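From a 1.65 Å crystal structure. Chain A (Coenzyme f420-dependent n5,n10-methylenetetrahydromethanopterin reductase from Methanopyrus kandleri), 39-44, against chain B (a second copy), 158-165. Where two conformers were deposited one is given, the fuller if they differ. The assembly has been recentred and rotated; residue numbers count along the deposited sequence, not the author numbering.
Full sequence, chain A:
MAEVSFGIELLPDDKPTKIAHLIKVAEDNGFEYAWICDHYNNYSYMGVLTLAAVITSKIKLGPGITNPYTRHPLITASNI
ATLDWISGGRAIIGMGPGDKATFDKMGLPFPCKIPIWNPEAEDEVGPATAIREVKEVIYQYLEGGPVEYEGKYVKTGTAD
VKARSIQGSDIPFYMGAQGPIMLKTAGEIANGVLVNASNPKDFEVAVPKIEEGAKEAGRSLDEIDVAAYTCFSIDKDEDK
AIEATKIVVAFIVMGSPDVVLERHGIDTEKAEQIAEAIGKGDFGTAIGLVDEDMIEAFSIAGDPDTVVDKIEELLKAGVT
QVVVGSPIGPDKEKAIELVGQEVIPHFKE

Chain A 39-44: HYNNYS
Chain B (158-165) TADVKARS

Two irregular loops from two copies of one protein meet in a backbone-centred contact, in which all four hydrogen bonds end on backbone carbonyls, two of them from tyrosine hydroxyls, and 432 Å² of surface is buried in all. Chain A makes a type I beta turn from His A39 to Asn A42, with Tyr A40 at phi/psi -55/-26 and Asn A41 at -76/-13, closed by Asn A42 N to His A39 O at 3.0 Å; beyond it Tyr A43 is extended (-68/151). Chain B is largely extended but kinks at Lys B162 (-102/-43). The chains run in the same direction: CA of Asn A41 lies 4.5 Å from CA of Val B161, and CA of Asn A42 4.8 Å from CA of Ala B163.

The kink brings two successive amides onto one carbonyl, Lys B162 N at 2.9 Å and Ala B163 N at 3.0 Å from Asn A41 O. Two tyrosines extend the contact, Tyr A40 to the preceding carbonyl of Asp B160 and Tyr A43 to the following one of Arg B164. Tyr A40 (chi1 p, 82°) donates OH to Asp B160 O at 2.6 Å, its CZ 3.6 Å from Ala B159 CB. Tyr A43 (chi1 m, chi2 103°) donates OH to Arg B164 O at 2.7 Å, near the ring plane, while Ala B163 CB sits over one face, 3.8 Å from the Tyr A43 ring centroid. A single methyl suits this place: Ala B163 CB points toward chain A and lies 3.7 Å from Asn A42 C.

Asn A41 (chi1 p) points toward chain B, its CB 3.2 Å from Asp B160 O. Lys B162 (chi1 m, chi2 137°, chi3 and chi4 m) curls back so that NZ forms a salt bridge with Asp B160 OD2 at 2.6 Å. Arg B164 braces its own loop, NH2 donating to Val B161 O at 3.0 Å and Ala B163 O at 3.2 Å. Asn A42 OD1 is buried without a partner.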

# COMPACT_ATOMS: atom_id res chain seq x y z
N HIS A 39 -0.20 -19.10 -12.89
CA HIS A 39 -0.35 -20.57 -12.68
C HIS A 39 -1.06 -20.75 -11.35
O HIS A 39 -0.61 -20.17 -10.35
CB HIS A 39 1.03 -21.26 -12.62
CG HIS A 39 1.73 -21.33 -13.94
ND1 HIS A 39 3.00 -21.86 -14.08
CD2 HIS A 39 1.33 -20.96 -15.18
CE1 HIS A 39 3.35 -21.80 -15.36
NE2 HIS A 39 2.35 -21.26 -16.04
N TYR A 40 -2.12 -21.57 -11.31
CA TYR A 40 -2.92 -21.76 -10.10
C TYR A 40 -2.09 -22.19 -8.90
O TYR A 40 -2.47 -21.93 -7.75
CB TYR A 40 -4.03 -22.81 -10.36
CG TYR A 40 -3.48 -24.21 -10.22
CD1 TYR A 40 -3.41 -24.83 -8.97
CD2 TYR A 40 -2.79 -24.81 -11.30
CE1 TYR A 40 -2.65 -25.97 -8.75
CE2 TYR A 40 -2.02 -25.98 -11.09
CZ TYR A 40 -1.94 -26.53 -9.83
OH TYR A 40 -1.07 -27.58 -9.59
N ASN A 41 -0.95 -22.86 -9.14
CA ASN A 41 -0.19 -23.36 -8.00
C ASN A 41 0.58 -22.30 -7.25
O ASN A 41 1.05 -22.53 -6.15
CB ASN A 41 0.77 -24.49 -8.43
CG ASN A 41 1.65 -24.10 -9.60
OD1 ASN A 41 1.16 -23.70 -10.64
ND2 ASN A 41 2.95 -24.24 -9.44
N ASN A 42 0.70 -21.12 -7.85
CA ASN A 42 1.47 -20.04 -7.22
C ASN A 42 0.52 -18.98 -6.73
O ASN A 42 -0.70 -19.15 -6.84
CB ASN A 42 2.43 -19.47 -8.25
CG ASN A 42 3.51 -20.48 -8.62
OD1 ASN A 42 4.03 -21.15 -7.75
ND2 ASN A 42 3.84 -20.57 -9.89
N TYR A 43 1.06 -17.88 -6.19
CA TYR A 43 0.17 -16.81 -5.74
C TYR A 43 -0.48 -16.20 -7.01
O TYR A 43 0.07 -16.24 -8.11
CB TYR A 43 0.95 -15.77 -4.93
CG TYR A 43 1.37 -16.29 -3.59
CD1 TYR A 43 2.70 -16.68 -3.36
CD2 TYR A 43 0.43 -16.39 -2.54
CE1 TYR A 43 3.09 -17.18 -2.09
CE2 TYR A 43 0.80 -16.87 -1.30
CZ TYR A 43 2.13 -17.26 -1.08
OH TYR A 43 2.47 -17.73 0.17
N SER A 44 -1.68 -15.67 -6.85
CA SER A 44 -2.43 -15.20 -8.01
C SER A 44 -1.86 -13.94 -8.56
O SER A 44 -1.40 -13.07 -7.82
CB SER A 44 -3.90 -15.02 -7.65
OG SER A 44 -4.08 -13.94 -6.76
N THR B 158 -3.06 -34.24 -10.76
CA THR B 158 -2.39 -34.16 -9.46
C THR B 158 -1.84 -32.75 -9.41
O THR B 158 -0.78 -32.46 -9.93
CB THR B 158 -1.28 -35.20 -9.37
OG1 THR B 158 -1.91 -36.49 -9.42
CG2 THR B 158 -0.52 -35.06 -8.09
N ALA B 159 -2.59 -31.88 -8.73
CA ALA B 159 -2.23 -30.47 -8.73
C ALA B 159 -1.44 -30.02 -7.52
O ALA B 159 -2.01 -29.76 -6.47
CB ALA B 159 -3.51 -29.66 -8.85
N ASP B 160 -0.11 -29.94 -7.65
CA ASP B 160 0.70 -29.53 -6.55
C ASP B 160 0.42 -28.05 -6.28
O ASP B 160 -0.12 -27.33 -7.14
CB ASP B 160 2.18 -29.79 -6.84
CG ASP B 160 2.70 -28.98 -7.98
OD1 ASP B 160 2.05 -28.89 -9.04
OD2 ASP B 160 3.81 -28.43 -7.83
N VAL B 161 0.77 -27.64 -5.08
CA VAL B 161 0.51 -26.28 -4.62
C VAL B 161 1.73 -25.69 -3.95
O VAL B 161 2.28 -26.28 -3.04
CB VAL B 161 -0.63 -26.29 -3.58
CG1 VAL B 161 -0.90 -24.87 -3.09
CG2 VAL B 161 -1.91 -26.88 -4.19
N LYS B 162 2.16 -24.52 -4.39
CA LYS B 162 3.28 -23.89 -3.73
C LYS B 162 2.80 -22.79 -2.81
O LYS B 162 3.28 -22.67 -1.69
CB LYS B 162 4.27 -23.32 -4.73
CG LYS B 162 5.31 -24.33 -5.19
CD LYS B 162 5.47 -24.15 -6.67
CE LYS B 162 4.17 -24.57 -7.31
NZ LYS B 162 3.76 -25.95 -6.93
N ALA B 163 1.85 -21.98 -3.29
CA ALA B 163 1.35 -20.84 -2.49
C ALA B 163 0.85 -21.29 -1.14
O ALA B 163 0.17 -22.33 -1.02
CB ALA B 163 0.22 -20.13 -3.24
N ARG B 164 1.20 -20.54 -0.11
CA ARG B 164 0.71 -20.86 1.20
C ARG B 164 -0.06 -19.67 1.78
O ARG B 164 0.33 -18.51 1.63
CB ARG B 164 1.83 -21.24 2.16
CG ARG B 164 2.41 -22.66 1.89
CD ARG B 164 1.37 -23.76 2.17
NE ARG B 164 1.93 -25.10 1.93
CZ ARG B 164 2.10 -25.65 0.73
NH1 ARG B 164 2.63 -26.88 0.61
NH2 ARG B 164 1.69 -25.01 -0.35
N SER B 165 -1.17 -19.99 2.44
CA SER B 165 -1.96 -18.97 3.12
C SER B 165 -1.41 -18.87 4.55
O SER B 165 -0.41 -19.50 4.86
CB SER B 165 -3.43 -19.41 3.20
OG SER B 165 -3.54 -20.62 3.97
O HOH W 1 4.43 -20.51 -0.20